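Local structure of beta-Ala-His dipeptidase (Homo sapiens, 3DLJ) at residues N224-V229 against K350-L355; V255-S260 against E373-K378; I268-I273 against K366-H371. The protein catalyses the zinc-dependent hydrolysis of Xaa-His dipeptides, with highest activity toward carnosine and anserine. All blocks are in the same frame, centred on the assembly; numbering follows the deposited sequence.

Contact 1: N224-V229 against K350-L355; sequences NSYFMV and KFSIRL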
# COMPACT_ATOMS: atom_id res chain seq x y z
N ASN A 224 -1.81 11.24 4.16
CA ASN A 224 -2.60 11.55 2.98
C ASN A 224 -3.89 12.31 3.28
O ASN A 224 -4.45 12.19 4.36
CB ASN A 224 -2.90 10.29 2.13
CG ASN A 224 -3.14 10.64 0.65
OD1 ASN A 224 -2.98 11.79 0.24
ND2 ASN A 224 -3.51 9.66 -0.15
N SER A 225 -4.34 13.10 2.32
CA SER A 225 -5.65 13.70 2.40
C SER A 225 -6.31 13.59 1.02
O SER A 225 -5.81 14.11 0.03
CB SER A 225 -5.56 15.13 2.92
OG SER A 225 -4.64 15.88 2.16
N TYR A 226 -7.42 12.85 0.96
CA TYR A 226 -8.13 12.62 -0.27
C TYR A 226 -9.34 13.56 -0.35
O TYR A 226 -10.18 13.58 0.55
CB TYR A 226 -8.55 11.14 -0.35
CG TYR A 226 -8.67 10.66 -1.79
CD1 TYR A 226 -7.62 10.00 -2.43
CD2 TYR A 226 -9.85 10.92 -2.53
CE1 TYR A 226 -7.73 9.57 -3.75
CE2 TYR A 226 -9.97 10.50 -3.84
CZ TYR A 226 -8.92 9.84 -4.44
OH TYR A 226 -9.11 9.43 -5.73
N PHE A 227 -9.41 14.33 -1.43
CA PHE A 227 -10.49 15.29 -1.64
C PHE A 227 -11.39 14.89 -2.80
O PHE A 227 -10.94 14.35 -3.81
CB PHE A 227 -9.94 16.72 -1.85
CG PHE A 227 -9.30 17.30 -0.62
CD1 PHE A 227 -7.96 17.07 -0.33
CD2 PHE A 227 -10.04 18.08 0.26
CE1 PHE A 227 -7.37 17.59 0.81
CE2 PHE A 227 -9.45 18.61 1.41
CZ PHE A 227 -8.11 18.36 1.68
N MET A 228 -12.68 15.11 -2.62
CA MET A 228 -13.65 14.99 -3.67
C MET A 228 -14.27 16.36 -3.83
O MET A 228 -14.65 16.98 -2.85
CB MET A 228 -14.71 13.97 -3.26
CG MET A 228 -14.12 12.55 -3.11
SD MET A 228 -15.47 11.36 -3.04
CE MET A 228 -14.50 9.87 -2.93
N VAL A 229 -14.35 16.84 -5.07
CA VAL A 229 -14.93 18.14 -5.35
C VAL A 229 -16.09 17.96 -6.31
O VAL A 229 -15.89 17.78 -7.51
CB VAL A 229 -13.90 19.12 -5.98
CG1 VAL A 229 -14.51 20.54 -6.20
CG2 VAL A 229 -12.63 19.20 -5.16
N LYS A 350 -11.33 14.31 -8.24
CA LYS A 350 -10.61 13.59 -7.18
C LYS A 350 -9.14 13.94 -7.19
O LYS A 350 -8.47 13.92 -8.24
CB LYS A 350 -10.75 12.08 -7.35
CG LYS A 350 -12.15 11.59 -7.74
CD LYS A 350 -13.04 11.27 -6.56
CE LYS A 350 -14.44 10.93 -7.08
NZ LYS A 350 -14.65 9.46 -7.21
N PHE A 351 -8.62 14.25 -6.01
CA PHE A 351 -7.22 14.56 -5.86
C PHE A 351 -6.82 14.37 -4.40
O PHE A 351 -7.66 14.33 -3.52
CB PHE A 351 -6.89 16.00 -6.35
CG PHE A 351 -7.41 17.11 -5.43
CD1 PHE A 351 -6.61 17.62 -4.41
CD2 PHE A 351 -8.69 17.62 -5.59
CE1 PHE A 351 -7.05 18.64 -3.59
CE2 PHE A 351 -9.15 18.65 -4.76
CZ PHE A 351 -8.33 19.17 -3.76
N SER A 352 -5.52 14.25 -4.16
CA SER A 352 -5.05 14.05 -2.80
C SER A 352 -3.72 14.76 -2.60
O SER A 352 -2.99 15.02 -3.54
CB SER A 352 -4.95 12.55 -2.44
OG SER A 352 -4.10 11.85 -3.34
N ILE A 353 -3.44 15.06 -1.34
CA ILE A 353 -2.20 15.66 -0.94
C ILE A 353 -1.53 14.73 0.07
O ILE A 353 -2.09 14.42 1.14
CB ILE A 353 -2.44 17.08 -0.32
CG1 ILE A 353 -3.19 17.98 -1.31
CG2 ILE A 353 -1.13 17.71 0.11
CD1 ILE A 353 -3.65 19.33 -0.74
N ARG A 354 -0.33 14.28 -0.26
CA ARG A 354 0.49 13.52 0.64
C ARG A 354 1.05 14.43 1.70
O ARG A 354 1.52 15.53 1.41
CB ARG A 354 1.58 12.80 -0.14
CG ARG A 354 1.01 11.84 -1.19
CD ARG A 354 0.53 10.51 -0.57
NE ARG A 354 -0.09 9.63 -1.57
CZ ARG A 354 -0.65 8.44 -1.31
NH1 ARG A 354 -1.18 7.73 -2.30
NH2 ARG A 354 -0.68 7.96 -0.07
N LEU A 355 0.97 13.98 2.95
CA LEU A 355 1.33 14.85 4.05
C LEU A 355 2.64 14.41 4.69
O LEU A 355 2.96 13.23 4.71
CB LEU A 355 0.21 14.89 5.08
CG LEU A 355 -1.22 15.11 4.57
CD1 LEU A 355 -2.19 15.15 5.76
CD2 LEU A 355 -1.32 16.39 3.80
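Phe227 lies over the ring of Phe351, touching it more with its CB than with its own ring. CB forms a CH-pi contact, 3.7 Å from the centroid of the Phe351 ring. The two rings are nearly parallel, at 13°, but slid apart so that they barely overlap. Val229 CG2 meets Phe351 CE2 at 3.5 Å, at the edge of that ring and in its plane. Two backbone bonds join Phe227 and Phe351; the shorter, Phe227 N to Phe351 O, is 2.7 Å. The strands 216-232 and 346-355 run antiparallel in the sheet of the lid domain, which has a ferredoxin-like beta-alpha-beta-beta-alpha-beta topology. The face with Phe227, Phe351 and Ile353 is buried; Val368 of helix 361-377 packs on both phenylalanines. Ser225 adds a side-chain bond to its hydrogen-bonded pair with Ile353. Its OG lies between the backbone N and the carbonyl carbon (chi1 53°) and gives a 3.1 Å bond to a lone pair of Ile353 O. Ser225 N donates to the same oxygen. On the other face the Asn224 amide stacks on the Arg354 guanidinium, the planes 15° apart. Asn224 ND2 sits 3.2 Å above the centre of that group, without a hydrogen bond. Tyr226 OH reaches Lys350 CB at 3.5 Å, while Lys350 NZ turns to a salt bridge with Glu331.

Contact 2: V255-S260 against E373-K378; sequences VALLGS and EDVFSK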
# COMPACT_ATOMS: atom_id res chain seq x y z
N VAL A 255 -12.85 21.87 -13.92
CA VAL A 255 -11.56 22.01 -14.54
C VAL A 255 -10.79 23.25 -14.05
O VAL A 255 -9.55 23.22 -13.88
CB VAL A 255 -11.67 21.96 -16.11
CG1 VAL A 255 -10.41 22.45 -16.75
CG2 VAL A 255 -12.02 20.54 -16.57
N ALA A 256 -11.51 24.34 -13.82
CA ALA A 256 -10.91 25.53 -13.24
C ALA A 256 -10.52 25.30 -11.77
O ALA A 256 -9.48 25.77 -11.33
CB ALA A 256 -11.85 26.72 -13.38
N LEU A 257 -11.36 24.60 -11.01
CA LEU A 257 -11.03 24.22 -9.63
C LEU A 257 -9.80 23.33 -9.55
O LEU A 257 -8.89 23.61 -8.80
CB LEU A 257 -12.22 23.52 -8.96
CG LEU A 257 -13.38 24.48 -8.67
CD1 LEU A 257 -14.62 23.70 -8.35
CD2 LEU A 257 -13.01 25.43 -7.53
N LEU A 258 -9.79 22.26 -10.33
CA LEU A 258 -8.64 21.35 -10.39
C LEU A 258 -7.36 22.02 -10.90
O LEU A 258 -6.26 21.71 -10.43
CB LEU A 258 -8.99 20.14 -11.28
CG LEU A 258 -10.12 19.22 -10.82
CD1 LEU A 258 -10.35 18.09 -11.84
CD2 LEU A 258 -9.87 18.66 -9.40
N GLY A 259 -7.50 22.93 -11.87
CA GLY A 259 -6.38 23.66 -12.42
C GLY A 259 -5.77 24.72 -11.53
O GLY A 259 -4.73 25.28 -11.85
N SER A 260 -6.42 25.00 -10.40
CA SER A 260 -5.99 26.03 -9.46
C SER A 260 -5.09 25.49 -8.32
O SER A 260 -4.67 26.24 -7.45
CB SER A 260 -7.24 26.68 -8.84
OG SER A 260 -7.76 25.85 -7.80
N GLU A 373 -13.39 27.22 -2.45
CA GLU A 373 -14.46 28.21 -2.29
C GLU A 373 -14.08 29.56 -2.86
O GLU A 373 -14.88 30.18 -3.57
CB GLU A 373 -14.87 28.37 -0.81
CG GLU A 373 -15.58 27.13 -0.28
CD GLU A 373 -15.82 27.10 1.24
OE1 GLU A 373 -15.32 27.96 2.00
OE2 GLU A 373 -16.52 26.16 1.66
N ASP A 374 -12.87 30.03 -2.58
CA ASP A 374 -12.43 31.31 -3.14
C ASP A 374 -12.33 31.28 -4.69
O ASP A 374 -12.76 32.23 -5.36
CB ASP A 374 -11.14 31.79 -2.48
CG ASP A 374 -11.37 32.37 -1.08
OD1 ASP A 374 -12.54 32.52 -0.65
OD2 ASP A 374 -10.38 32.69 -0.38
N VAL A 375 -11.80 30.20 -5.25
CA VAL A 375 -11.75 30.06 -6.71
C VAL A 375 -13.16 29.98 -7.30
O VAL A 375 -13.47 30.65 -8.28
CB VAL A 375 -10.90 28.83 -7.15
CG1 VAL A 375 -11.07 28.54 -8.68
CG2 VAL A 375 -9.44 29.05 -6.79
N PHE A 376 -13.99 29.12 -6.72
CA PHE A 376 -15.35 28.95 -7.21
C PHE A 376 -16.18 30.24 -7.15
O PHE A 376 -16.91 30.57 -8.09
CB PHE A 376 -16.05 27.85 -6.44
CG PHE A 376 -17.36 27.44 -7.04
CD1 PHE A 376 -17.39 26.73 -8.24
CD2 PHE A 376 -18.57 27.77 -6.40
CE1 PHE A 376 -18.60 26.33 -8.79
CE2 PHE A 376 -19.78 27.39 -6.94
CZ PHE A 376 -19.80 26.66 -8.14
N SER A 377 -16.07 30.97 -6.05
CA SER A 377 -16.91 32.15 -5.88
C SER A 377 -16.59 33.22 -6.94
O SER A 377 -17.50 33.86 -7.44
CB SER A 377 -16.86 32.68 -4.44
OG SER A 377 -15.88 33.69 -4.30
N LYS A 378 -15.31 33.37 -7.29
CA LYS A 378 -14.84 34.27 -8.36
C LYS A 378 -15.41 33.98 -9.76
O LYS A 378 -15.36 34.82 -10.66
CB LYS A 378 -13.31 34.27 -8.45
CG LYS A 378 -12.66 35.10 -7.38
CD LYS A 378 -11.15 35.02 -7.47
CE LYS A 378 -10.49 35.30 -6.10
NZ LYS A 378 -10.51 36.74 -5.72
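Leu257 reaches across to Val375 and Phe376, where helices 250-258 and 361-377, the two of the ferredoxin-like core of the lid domain, meet near their C-terminal ends. Helix 250-258 supplies Leu257, and helix 361-377 supplies the other two. The tight part is apolar. Leu257 CD2 does most of the touching: it lies 3.8 Å from Val375 CG1 and 4.0 Å from Phe376 CB. The Leu257 and Val375 side chains lie alongside each other, pointing opposite ways. The second methyl of Leu257, CD1, approaches Phe376 CD1 at 4.1 Å and meets the ring obliquely. The CG of Phe376 is anti to its backbone N (chi1 -170°), and from there the ring extends beside Leu257 CD1. On the sheet side the same leucine touches Val229 and Val231 of strand 216-232. Met385 of strand 384-397 touches both Leu257 and Phe376. Strands 216-232 and 384-397 thus both touch this part.

The outer part is looser. Ala256 points toward helix 361-377, yet Ala256 CB is 5.1 Å from Val375 CG1. The carbonyl O of Ala256 stands 4.2 Å from Val375 CG1. No hydrogen bond links the two segments, and the interface is small, about 199 Å² summed over both sides. The solvent side of helix 361-377 carries exposed residues such as Asp374 and Ser377. One close spot lies beside the loose one: Val375 CG2, the other methyl, is 3.8 Å from Ser260 CB, in the serine that follows the first helix. The hydroxyl of that serine is held within its own segment and by a neighbour. Ser260 OG donates to Leu257 O at 2.7 Å and is also hydrogen-bonded to His371 NE2.

Contact 3: I268-I273 against K366-H371; sequences ILVPGI and KQVTRH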
# COMPACT_ATOMS: atom_id res chain seq x y z
N ILE A 268 2.56 23.32 -5.02
CA ILE A 268 1.16 23.37 -4.63
C ILE A 268 0.72 24.81 -4.33
O ILE A 268 1.34 25.51 -3.54
CB ILE A 268 0.87 22.47 -3.40
CG1 ILE A 268 1.34 21.03 -3.65
CG2 ILE A 268 -0.64 22.54 -3.03
CD1 ILE A 268 1.46 20.14 -2.39
N LEU A 269 -0.39 25.20 -4.93
CA LEU A 269 -0.87 26.58 -4.91
C LEU A 269 -1.91 26.92 -3.82
O LEU A 269 -2.30 28.07 -3.68
CB LEU A 269 -1.41 26.97 -6.31
CG LEU A 269 -0.37 26.99 -7.46
CD1 LEU A 269 -1.02 27.22 -8.84
CD2 LEU A 269 0.72 28.05 -7.21
N VAL A 270 -2.34 25.92 -3.05
CA VAL A 270 -3.24 26.15 -1.91
C VAL A 270 -2.50 26.97 -0.86
O VAL A 270 -1.45 26.53 -0.38
CB VAL A 270 -3.73 24.79 -1.31
CG1 VAL A 270 -4.53 25.01 -0.01
CG2 VAL A 270 -4.52 23.98 -2.37
N PRO A 271 -3.00 28.19 -0.53
CA PRO A 271 -2.32 28.96 0.54
C PRO A 271 -2.30 28.27 1.91
O PRO A 271 -3.30 27.65 2.32
CB PRO A 271 -3.10 30.29 0.58
CG PRO A 271 -3.79 30.38 -0.80
CD PRO A 271 -4.12 28.94 -1.13
N GLY A 272 -1.16 28.37 2.60
CA GLY A 272 -0.95 27.74 3.90
C GLY A 272 -0.29 26.37 3.87
O GLY A 272 0.25 25.92 4.86
N ILE A 273 -0.33 25.68 2.73
CA ILE A 273 0.14 24.28 2.67
C ILE A 273 1.60 24.01 3.12
O ILE A 273 1.90 22.92 3.61
CB ILE A 273 -0.17 23.63 1.27
CG1 ILE A 273 -1.62 23.14 1.24
CG2 ILE A 273 0.69 22.39 1.02
CD1 ILE A 273 -1.83 21.76 1.88
N LYS A 366 -9.12 22.50 6.08
CA LYS A 366 -9.60 23.89 6.06
C LYS A 366 -9.00 24.70 4.91
O LYS A 366 -9.72 25.39 4.21
CB LYS A 366 -9.29 24.62 7.38
CG LYS A 366 -10.46 24.72 8.32
N GLN A 367 -7.68 24.63 4.75
CA GLN A 367 -7.00 25.39 3.69
C GLN A 367 -7.47 25.04 2.29
O GLN A 367 -7.72 25.93 1.49
CB GLN A 367 -5.48 25.23 3.80
CG GLN A 367 -4.95 25.89 5.05
CD GLN A 367 -3.55 25.42 5.45
OE1 GLN A 367 -3.11 24.31 5.12
NE2 GLN A 367 -2.85 26.27 6.16
N VAL A 368 -7.57 23.75 1.98
CA VAL A 368 -8.01 23.30 0.64
C VAL A 368 -9.44 23.74 0.36
O VAL A 368 -9.76 24.20 -0.74
CB VAL A 368 -7.86 21.77 0.46
CG1 VAL A 368 -8.40 21.32 -0.88
CG2 VAL A 368 -6.39 21.37 0.61
N THR A 369 -10.29 23.64 1.37
CA THR A 369 -11.69 24.01 1.24
C THR A 369 -11.81 25.48 0.94
O THR A 369 -12.41 25.83 -0.08
CB THR A 369 -12.51 23.58 2.46
OG1 THR A 369 -12.30 22.18 2.64
CG2 THR A 369 -13.99 23.83 2.24
N ARG A 370 -11.18 26.32 1.77
CA ARG A 370 -11.18 27.78 1.60
C ARG A 370 -10.65 28.19 0.24
O ARG A 370 -11.23 29.06 -0.42
CB ARG A 370 -10.35 28.48 2.68
CG ARG A 370 -11.12 28.78 3.97
N HIS A 371 -9.55 27.57 -0.16
CA HIS A 371 -8.99 27.84 -1.46
C HIS A 371 -10.02 27.58 -2.57
O HIS A 371 -10.27 28.45 -3.41
CB HIS A 371 -7.69 27.05 -1.67
CG HIS A 371 -7.17 27.11 -3.07
ND1 HIS A 371 -6.49 28.20 -3.56
CD2 HIS A 371 -7.24 26.21 -4.08
CE1 HIS A 371 -6.16 27.97 -4.82
NE2 HIS A 371 -6.60 26.77 -5.16
O HOH W 1 -6.28 28.29 1.52
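Val270 packs its two methyl groups on separate residues of helix 361-377. CG1 sits on the backbone, 3.6 Å from Gln367 O, with Val368 CG2 a little farther off. CG2 meets His371 CD2 at 3.9 Å. Val270 CA is over one face of the imidazole, in a CH-pi contact offset toward the rim. Pro271 crosses His371 at about a right angle, and its CD comes within 3.5 Å of His371 ND1. Gln367 occupies the other end of the contact. Its CB and CG lie against Pro271 O, each at 3.6 Å, and its NE2 is 3.3 Å from Gly272 CA. An alanine in place of Gln367 would probably leave Gly272 without its amide neighbour and open a gap between the turn and the helix. A water bridges the two backbones, donating to Gln367 O at 2.8 Å and to Pro271 O at 3.2 Å.

Behind this shell the turn sets the positions. Val270 to Ile273 form a type II beta turn, closed by a weak bond from Ile273 N to Val270 O. Gly272 has a positive phi of 94°, and a CB there would run into Gln367 NE2. On the helix, His371 CG is anti to the backbone N (chi1 171°), which puts CG on the side of Val270 and Pro271. The polar partner of the imidazole is Ser260, which probably limits its rotation. The helix packs on the sheet, and the loop lies beside it: Val368 touches Ile353 of strand 346-355, as does Ile273.

In the fold
From the N terminus, strand 216-232 comes first and is paired in contact 1 with strand 346-355, closing a loop of 120 residues. Within that loop lie helix 250-258 and the turn at 268-273. Both find their partners later, on helix 361-377, which follows strand 346-355 directly. Contacts 2 and 3 therefore each cross contact 1, while contact 3 is enclosed by contact 2. Helix 361-377 is shared: residues 366-371 take the loop and the segment 373-378, at its C-terminal end, the earlier helix. Val368 joins contact 3 to contact 1, and Val229 joins contact 1 to contact 2. Together they tie one face of the sheet to helices 250-258 and 361-377 and to the 268-273 turn.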